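Local coordinates for putative aldolase (Bacteroides vulgatus ATCC 8482, PDB 3DXI), which is a putative aldolase whose N-terminal domain folds as a TIM barrel, a closed ring of eight parallel strands wrapped by helices, at residues F128-W140 against I156-I169. Numbering follows the deposited sequence.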
ATOM      1  N   PHE A 128     -27.974 -20.987 -10.838  1.00 15.44           N
ATOM      2  CA  PHE A 128     -27.113 -19.940 -10.296  1.00 13.60           C
ATOM      3  C   PHE A 128     -25.847 -19.784 -11.131  1.00 13.99           C
ATOM      4  O   PHE A 128     -25.427 -20.715 -11.815  1.00 14.69           O
ATOM      5  CB  PHE A 128     -26.660 -20.293  -8.870  1.00 12.55           C
ATOM      6  CG  PHE A 128     -27.756 -20.286  -7.843  1.00 10.90           C
ATOM      7  CD1 PHE A 128     -28.292 -19.088  -7.380  1.00 11.93           C
ATOM      8  CD2 PHE A 128     -28.224 -21.481  -7.305  1.00 12.33           C
ATOM      9  CE1 PHE A 128     -29.275 -19.081  -6.391  1.00 12.70           C
ATOM     10  CE2 PHE A 128     -29.210 -21.490  -6.313  1.00 11.49           C
ATOM     11  CZ  PHE A 128     -29.735 -20.289  -5.854  1.00 12.02           C
ATOM     12  N   GLU A 129     -25.247 -18.601 -11.076  1.00 13.84           N
ATOM     13  CA  GLU A 129     -23.963 -18.379 -11.732  1.00 12.40           C
ATOM     14  C   GLU A 129     -23.032 -19.010 -10.692  1.00 12.20           C
ATOM     15  O   GLU A 129     -23.319 -18.935  -9.495  1.00 12.56           O
ATOM     16  CB  GLU A 129     -23.646 -16.885 -11.842  1.00 10.73           C
ATOM     17  CG  GLU A 129     -24.267 -16.165 -13.030  1.00 12.54           C
ATOM     18  CD  GLU A 129     -24.071 -14.664 -12.947  1.00 13.44           C
ATOM     19  OE1 GLU A 129     -23.300 -14.205 -12.079  1.00 13.02           O
ATOM     20  OE2 GLU A 129     -24.682 -13.939 -13.750  1.00 15.18           O
ATOM     21  N   VAL A 130     -21.940 -19.637 -11.120  1.00 10.29           N
ATOM     22  CA  VAL A 130     -21.032 -20.260 -10.159  1.00  9.94           C
ATOM     23  C   VAL A 130     -19.632 -19.676 -10.207  1.00 10.15           C
ATOM     24  O   VAL A 130     -19.041 -19.544 -11.278  1.00  9.83           O
ATOM     25  CB  VAL A 130     -20.920 -21.786 -10.380  1.00 11.13           C
ATOM     26  CG1 VAL A 130     -19.956 -22.396  -9.358  1.00 10.90           C
ATOM     27  CG2 VAL A 130     -22.282 -22.422 -10.253  1.00 10.77           C
ATOM     28  N   GLY A 131     -19.111 -19.322  -9.036  1.00  9.79           N
ATOM     29  CA  GLY A 131     -17.772 -18.774  -8.953  1.00  9.26           C
ATOM     30  C   GLY A 131     -16.838 -19.636  -8.119  1.00 10.70           C
ATOM     31  O   GLY A 131     -17.212 -20.121  -7.048  1.00 11.24           O
ATOM     32  N   PHE A 132     -15.623 -19.845  -8.618  1.00 10.59           N
ATOM     33  CA  PHE A 132     -14.621 -20.626  -7.901  1.00 12.32           C
ATOM     34  C   PHE A 132     -13.606 -19.652  -7.298  1.00 12.04           C
ATOM     35  O   PHE A 132     -12.918 -18.942  -8.035  1.00 11.99           O
ATOM     36  CB  PHE A 132     -13.843 -21.568  -8.841  1.00 13.48           C
ATOM     37  CG  PHE A 132     -14.612 -22.779  -9.304  1.00 16.58           C
ATOM     38  CD1 PHE A 132     -14.022 -24.043  -9.252  1.00 16.58           C
ATOM     39  CD2 PHE A 132     -15.882 -22.662  -9.852  1.00 17.86           C
ATOM     40  CE1 PHE A 132     -14.688 -25.167  -9.741  1.00 17.83           C
ATOM     41  CE2 PHE A 132     -16.556 -23.780 -10.343  1.00 18.32           C
ATOM     42  CZ  PHE A 132     -15.960 -25.033 -10.289  1.00 18.66           C
ATOM     43  N   ASN A 133     -13.523 -19.602  -5.972  1.00 10.71           N
ATOM     44  CA  ASN A 133     -12.539 -18.750  -5.311  1.00 11.43           C
ATOM     45  C   ASN A 133     -11.492 -19.711  -4.766  1.00 11.28           C
ATOM     46  O   ASN A 133     -11.592 -20.184  -3.631  1.00 12.97           O
ATOM     47  CB  ASN A 133     -13.187 -17.939  -4.185  1.00 12.30           C
ATOM     48  CG  ASN A 133     -13.719 -16.589  -4.668  1.00 14.03           C
ATOM     49  OD1 ASN A 133     -14.384 -16.503  -5.708  1.00 15.53           O
ATOM     50  ND2 ASN A 133     -13.429 -15.532  -3.912  1.00 12.58           N
ATOM     51  N   VAL A 134     -10.501 -20.017  -5.601  1.00 10.50           N
ATOM     52  CA  VAL A 134      -9.441 -20.958  -5.242  1.00 11.45           C
ATOM     53  C   VAL A 134      -8.288 -20.317  -4.479  1.00 11.90           C
ATOM     54  O   VAL A 134      -7.649 -19.383  -4.952  1.00 11.46           O
ATOM     55  CB  VAL A 134      -8.901 -21.670  -6.501  1.00 10.90           C
ATOM     56  CG1 VAL A 134      -7.853 -22.720  -6.108  1.00 12.11           C
ATOM     57  CG2 VAL A 134     -10.066 -22.319  -7.259  1.00  9.77           C
HETATM   58  N   MSE A 135      -8.028 -20.853  -3.292  1.00 12.94           N
HETATM   59  CA  MSE A 135      -6.985 -20.349  -2.409  1.00 15.71           C
HETATM   60  C   MSE A 135      -5.574 -20.788  -2.768  1.00 14.28           C
HETATM   61  O   MSE A 135      -5.372 -21.660  -3.607  1.00 12.95           O
HETATM   62  CB  MSE A 135      -7.284 -20.790  -0.978  1.00 19.81           C
HETATM   63  CG  MSE A 135      -8.748 -20.669  -0.612  1.00 27.43           C
HETATM   64 SE   MSE A 135      -9.177 -21.292   1.171  1.00 43.53          SE
HETATM   65  CE  MSE A 135      -8.251 -22.981   1.176  1.00 31.27           C
ATOM     66  N   TYR A 136      -4.606 -20.152  -2.111  1.00 14.25           N
ATOM     67  CA  TYR A 136      -3.186 -20.436  -2.275  1.00 15.62           C
ATOM     68  C   TYR A 136      -2.663 -20.435  -3.704  1.00 16.16           C
ATOM     69  O   TYR A 136      -2.016 -21.391  -4.128  1.00 16.29           O
ATOM     70  CB  TYR A 136      -2.846 -21.776  -1.625  1.00 15.91           C
ATOM     71  CG  TYR A 136      -3.560 -22.011  -0.315  1.00 17.66           C
ATOM     72  CD1 TYR A 136      -3.495 -21.079   0.722  1.00 18.64           C
ATOM     73  CD2 TYR A 136      -4.310 -23.165  -0.116  1.00 19.42           C
ATOM     74  CE1 TYR A 136      -4.168 -21.295   1.929  1.00 19.12           C
ATOM     75  CE2 TYR A 136      -4.978 -23.390   1.074  1.00 19.92           C
ATOM     76  CZ  TYR A 136      -4.906 -22.456   2.093  1.00 21.14           C
ATOM     77  OH  TYR A 136      -5.578 -22.692   3.271  1.00 23.26           O
HETATM   78  N   MSE A 137      -2.917 -19.361  -4.441  1.00 16.39           N
HETATM   79  CA  MSE A 137      -2.438 -19.278  -5.811  1.00 16.59           C
HETATM   80  C   MSE A 137      -0.905 -19.308  -5.828  1.00 16.89           C
HETATM   81  O   MSE A 137      -0.296 -19.556  -6.861  1.00 17.86           O
HETATM   82  CB  MSE A 137      -2.950 -17.995  -6.470  1.00 14.90           C
HETATM   83  CG  MSE A 137      -2.414 -16.709  -5.857  1.00 15.42           C
HETATM   84 SE   MSE A 137      -3.343 -15.135  -6.531  1.00 22.40          SE
HETATM   85  CE  MSE A 137      -2.517 -15.055  -8.282  1.00 14.47           C
ATOM     86  N   SER A 138      -0.289 -19.049  -4.680  1.00 17.51           N
ATOM     87  CA  SER A 138       1.174 -19.054  -4.583  1.00 19.42           C
ATOM     88  C   SER A 138       1.743 -20.475  -4.555  1.00 20.49           C
ATOM     89  O   SER A 138       2.961 -20.658  -4.524  1.00 21.90           O
ATOM     90  CB  SER A 138       1.627 -18.335  -3.317  1.00 17.76           C
ATOM     91  OG  SER A 138       1.273 -19.091  -2.170  1.00 20.12           O
ATOM     92  N   LYS A 139       0.869 -21.476  -4.559  1.00 20.87           N
ATOM     93  CA  LYS A 139       1.313 -22.867  -4.521  1.00 22.93           C
ATOM     94  C   LYS A 139       0.923 -23.650  -5.773  1.00 22.80           C
ATOM     95  O   LYS A 139       1.359 -24.790  -5.960  1.00 23.02           O
ATOM     96  CB  LYS A 139       0.733 -23.565  -3.287  1.00 24.52           C
ATOM     97  CG  LYS A 139       1.063 -22.882  -1.971  1.00 26.55           C
ATOM     98  CD  LYS A 139       0.541 -23.676  -0.783  1.00 29.95           C
ATOM     99  CE  LYS A 139       0.920 -22.999   0.536  1.00 32.66           C
ATOM    100  NZ  LYS A 139       0.533 -23.802   1.739  1.00 34.83           N
ATOM    101  N   TRP A 140       0.114 -23.027  -6.627  1.00 21.43           N
ATOM    102  CA  TRP A 140      -0.375 -23.652  -7.853  1.00 20.91           C
ATOM    103  C   TRP A 140       0.677 -24.214  -8.801  1.00 21.45           C
ATOM    104  O   TRP A 140       0.613 -25.383  -9.177  1.00 21.66           O
ATOM    105  CB  TRP A 140      -1.248 -22.659  -8.624  1.00 18.30           C
ATOM    106  CG  TRP A 140      -2.542 -22.296  -7.939  1.00 17.92           C
ATOM    107  CD1 TRP A 140      -2.955 -22.671  -6.686  1.00 17.15           C
ATOM    108  CD2 TRP A 140      -3.568 -21.448  -8.461  1.00 15.90           C
ATOM    109  NE1 TRP A 140      -4.175 -22.101  -6.399  1.00 16.08           N
ATOM    110  CE2 TRP A 140      -4.575 -21.347  -7.472  1.00 16.71           C
ATOM    111  CE3 TRP A 140      -3.737 -20.763  -9.672  1.00 15.58           C
ATOM    112  CZ2 TRP A 140      -5.734 -20.581  -7.658  1.00 15.79           C
ATOM    113  CZ3 TRP A 140      -4.888 -20.001  -9.855  1.00 15.17           C
ATOM    114  CH2 TRP A 140      -5.873 -19.919  -8.850  1.00 14.01           C
ATOM    115  N   ILE A 156     -19.028 -25.169 -16.407  1.00 20.65           N
ATOM    116  CA  ILE A 156     -19.665 -24.851 -15.135  1.00 20.38           C
ATOM    117  C   ILE A 156     -19.337 -23.469 -14.581  1.00 20.51           C
ATOM    118  O   ILE A 156     -20.230 -22.679 -14.283  1.00 22.29           O
ATOM    119  CB  ILE A 156     -19.294 -25.876 -14.041  1.00 21.75           C
ATOM    120  CG1 ILE A 156     -19.756 -27.278 -14.442  1.00 23.48           C
ATOM    121  CG2 ILE A 156     -19.940 -25.481 -12.721  1.00 23.83           C
ATOM    122  CD1 ILE A 156     -18.778 -28.019 -15.307  1.00 23.26           C
ATOM    123  N   ALA A 157     -18.052 -23.184 -14.432  1.00 18.50           N
ATOM    124  CA  ALA A 157     -17.620 -21.909 -13.880  1.00 17.06           C
ATOM    125  C   ALA A 157     -18.037 -20.678 -14.680  1.00 15.64           C
ATOM    126  O   ALA A 157     -18.007 -20.680 -15.908  1.00 16.41           O
ATOM    127  CB  ALA A 157     -16.101 -21.913 -13.702  1.00 16.06           C
ATOM    128  N   ASP A 158     -18.444 -19.638 -13.956  1.00 11.94           N
ATOM    129  CA  ASP A 158     -18.815 -18.360 -14.541  1.00 10.21           C
ATOM    130  C   ASP A 158     -17.717 -17.401 -14.110  1.00 10.90           C
ATOM    131  O   ASP A 158     -17.609 -16.280 -14.602  1.00 10.07           O
ATOM    132  CB  ASP A 158     -20.160 -17.898 -13.998  1.00 11.62           C
ATOM    133  CG  ASP A 158     -21.307 -18.679 -14.584  1.00 10.40           C
ATOM    134  OD1 ASP A 158     -21.627 -18.432 -15.764  1.00 13.89           O
ATOM    135  OD2 ASP A 158     -21.870 -19.545 -13.881  1.00 11.04           O
ATOM    136  N   LEU A 159     -16.903 -17.876 -13.175  1.00  9.65           N
ATOM    137  CA  LEU A 159     -15.790 -17.114 -12.649  1.00  9.66           C
ATOM    138  C   LEU A 159     -14.780 -18.016 -11.950  1.00  9.86           C
ATOM    139  O   LEU A 159     -15.150 -18.857 -11.128  1.00  9.98           O
ATOM    140  CB  LEU A 159     -16.282 -16.058 -11.654  1.00 10.25           C
ATOM    141  CG  LEU A 159     -15.160 -15.357 -10.880  1.00 11.28           C
ATOM    142  CD1 LEU A 159     -14.252 -14.639 -11.875  1.00 11.98           C
ATOM    143  CD2 LEU A 159     -15.731 -14.383  -9.857  1.00 10.44           C
ATOM    144  N   PHE A 160     -13.512 -17.839 -12.301  1.00 10.46           N
ATOM    145  CA  PHE A 160     -12.414 -18.566 -11.679  1.00 10.76           C
ATOM    146  C   PHE A 160     -11.584 -17.469 -11.013  1.00  9.74           C
ATOM    147  O   PHE A 160     -10.817 -16.774 -11.680  1.00  9.68           O
ATOM    148  CB  PHE A 160     -11.558 -19.296 -12.716  1.00 10.24           C
ATOM    149  CG  PHE A 160     -10.428 -20.084 -12.109  1.00 11.80           C
ATOM    150  CD1 PHE A 160     -10.675 -21.295 -11.471  1.00 10.74           C
ATOM    151  CD2 PHE A 160      -9.126 -19.588 -12.129  1.00 10.00           C
ATOM    152  CE1 PHE A 160      -9.646 -22.001 -10.859  1.00 10.91           C
ATOM    153  CE2 PHE A 160      -8.084 -20.289 -11.518  1.00 11.79           C
ATOM    154  CZ  PHE A 160      -8.346 -21.498 -10.882  1.00 10.76           C
ATOM    155  N   CYS A 161     -11.744 -17.313  -9.701  1.00  9.70           N
ATOM    156  CA  CYS A 161     -11.046 -16.272  -8.947  1.00  9.30           C
ATOM    157  C   CYS A 161      -9.748 -16.734  -8.278  1.00  8.10           C
ATOM    158  O   CYS A 161      -9.758 -17.656  -7.462  1.00  8.39           O
ATOM    159  CB  CYS A 161     -11.999 -15.701  -7.892  1.00 10.25           C
ATOM    160  SG  CYS A 161     -11.361 -14.280  -6.980  1.00 12.92           S
HETATM  161  N   MSE A 162      -8.633 -16.102  -8.640  1.00  8.08           N
HETATM  162  CA  MSE A 162      -7.336 -16.441  -8.052  1.00  9.50           C
HETATM  163  C   MSE A 162      -7.191 -15.659  -6.747  1.00  9.60           C
HETATM  164  O   MSE A 162      -7.226 -14.432  -6.749  1.00 11.12           O
HETATM  165  CB  MSE A 162      -6.201 -16.071  -9.014  1.00 11.43           C
HETATM  166  CG  MSE A 162      -6.367 -16.632 -10.419  1.00 14.52           C
HETATM  167 SE   MSE A 162      -4.887 -16.151 -11.556  1.00 22.94          SE
HETATM  168  CE  MSE A 162      -5.162 -14.237 -11.626  1.00 16.62           C
ATOM    169  N   VAL A 163      -7.026 -16.370  -5.634  1.00 10.38           N
ATOM    170  CA  VAL A 163      -6.915 -15.723  -4.328  1.00 10.46           C
ATOM    171  C   VAL A 163      -5.504 -15.633  -3.743  1.00 11.51           C
ATOM    172  O   VAL A 163      -4.849 -16.645  -3.489  1.00 12.19           O
ATOM    173  CB  VAL A 163      -7.827 -16.431  -3.303  1.00  9.20           C
ATOM    174  CG1 VAL A 163      -7.773 -15.718  -1.959  1.00 10.49           C
ATOM    175  CG2 VAL A 163      -9.252 -16.470  -3.833  1.00 11.59           C
ATOM    176  N   ASP A 164      -5.057 -14.397  -3.535  1.00 10.66           N
ATOM    177  CA  ASP A 164      -3.749 -14.092  -2.960  1.00 11.00           C
ATOM    178  C   ASP A 164      -3.904 -14.321  -1.450  1.00 11.67           C
ATOM    179  O   ASP A 164      -3.870 -13.384  -0.659  1.00 11.21           O
ATOM    180  CB  ASP A 164      -3.408 -12.628  -3.282  1.00 10.53           C
ATOM    181  CG  ASP A 164      -2.145 -12.133  -2.593  1.00 12.57           C
ATOM    182  OD1 ASP A 164      -1.229 -12.941  -2.332  1.00 11.71           O
ATOM    183  OD2 ASP A 164      -2.067 -10.909  -2.332  1.00 12.63           O
ATOM    184  N   SER A 165      -4.081 -15.587  -1.078  1.00 11.58           N
ATOM    185  CA  SER A 165      -4.305 -16.003   0.310  1.00 12.70           C
ATOM    186  C   SER A 165      -3.376 -15.443   1.380  1.00 12.42           C
ATOM    187  O   SER A 165      -3.838 -15.000   2.433  1.00 12.21           O
ATOM    188  CB  SER A 165      -4.307 -17.533   0.396  1.00 12.21           C
ATOM    189  OG  SER A 165      -5.448 -18.081  -0.248  1.00 12.66           O
ATOM    190  N   PHE A 166      -2.076 -15.455   1.114  1.00 12.00           N
ATOM    191  CA  PHE A 166      -1.106 -14.963   2.084  1.00 13.68           C
ATOM    192  C   PHE A 166      -0.820 -13.469   1.977  1.00 12.58           C
ATOM    193  O   PHE A 166      -0.257 -12.871   2.899  1.00 13.81           O
ATOM    194  CB  PHE A 166       0.205 -15.744   1.940  1.00 15.56           C
ATOM    195  CG  PHE A 166       0.042 -17.231   2.087  1.00 17.68           C
ATOM    196  CD1 PHE A 166      -0.540 -17.771   3.232  1.00 18.39           C
ATOM    197  CD2 PHE A 166       0.470 -18.092   1.084  1.00 17.57           C
ATOM    198  CE1 PHE A 166      -0.692 -19.147   3.376  1.00 19.26           C
ATOM    199  CE2 PHE A 166       0.323 -19.466   1.217  1.00 18.13           C
ATOM    200  CZ  PHE A 166      -0.258 -19.997   2.366  1.00 18.71           C
ATOM    201  N   GLY A 167      -1.207 -12.866   0.859  1.00 11.54           N
ATOM    202  CA  GLY A 167      -0.959 -11.449   0.666  1.00  9.65           C
ATOM    203  C   GLY A 167       0.507 -11.202   0.363  1.00 10.63           C
ATOM    204  O   GLY A 167       1.075 -10.179   0.756  1.00  9.56           O
ATOM    205  N   GLY A 168       1.124 -12.155  -0.332  1.00 10.19           N
ATOM    206  CA  GLY A 168       2.527 -12.030  -0.681  1.00 10.86           C
ATOM    207  C   GLY A 168       2.808 -12.174  -2.166  1.00 11.73           C
ATOM    208  O   GLY A 168       3.961 -12.147  -2.585  1.00 13.85           O
ATOM    209  N   ILE A 169       1.760 -12.326  -2.968  1.00 12.11           N
ATOM    210  CA  ILE A 169       1.929 -12.472  -4.411  1.00 11.85           C
ATOM    211  C   ILE A 169       2.383 -11.139  -5.028  1.00 11.61           C
ATOM    212  O   ILE A 169       1.914 -10.072  -4.634  1.00 12.20           O
ATOM    213  CB  ILE A 169       0.603 -12.955  -5.072  1.00 11.91           C
ATOM    214  CG1 ILE A 169       0.906 -13.637  -6.406  1.00 11.78           C
ATOM    215  CG2 ILE A 169      -0.354 -11.792  -5.276  1.00 12.34           C
ATOM    216  CD1 ILE A 169       1.615 -14.955  -6.250  1.00 10.70           C
TER
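Two adjacent strands of a TIM barrel, 129-134 and 159-163, pair in parallel here, with bridges from Gly131-Leu159 to Val134-Met162. The ladder rests on backbone bonds such as Phe132 N to Leu159 O (2.7 Å) and Cys161 N to Phe132 O (2.6 Å). At the N-terminal end a side chain joins in: Asp158 OD2 accepts Val130 N at 2.8 Å, on its anti side and somewhat out of the carboxylate plane, while Asp158 N returns a bond to Val130 O, so the two residues grip each other twice.

Past the C-terminal ends, Ser165 OG takes Tyr136 N at 2.9 Å in an almost straight bond (178°), tying the two loops together. The Tyr136 and Phe166 rings are tilted 24° from each other and well offset, with Tyr136 CD1 near Phe166 CZ. The edge of the Phe166 ring receives Ser138 OG and Lys139 CE in its plane.

Phe132, Val134, Phe160 and Met162 share one face of the sheet. Phe160 CE1 touches Val134 CG2 (3.6 Å). On the same ring, CE2 meets Trp140 CH2 at 3.5 Å, the two six-membered rings lying oblique to each other; a chi1 near 180° extends Phe160 toward both partners. CH2 and CZ3 of Trp140 also touch Met162 CG, part of an oblique Met-aromatic contact, and Trp140 NE1 donates to Met135 O at 3.1 Å, a bond that helps fix the indole. Met137 bends at chi3 to bring CE to Met162 CB (3.9 Å). On the opposite face, which looks into the barrel, Asn133 OD1 lies against Cys161 CB.

Strand 103-108 bonds to the far edge of 129-134. Helix 113-124 covers Val130, Phe132 and Ile156, whereas helix 171-184 packs on Met137, Trp140, Phe160 and Ile169; Asp164 OD2 reaches His194 N just beyond strand 189-192.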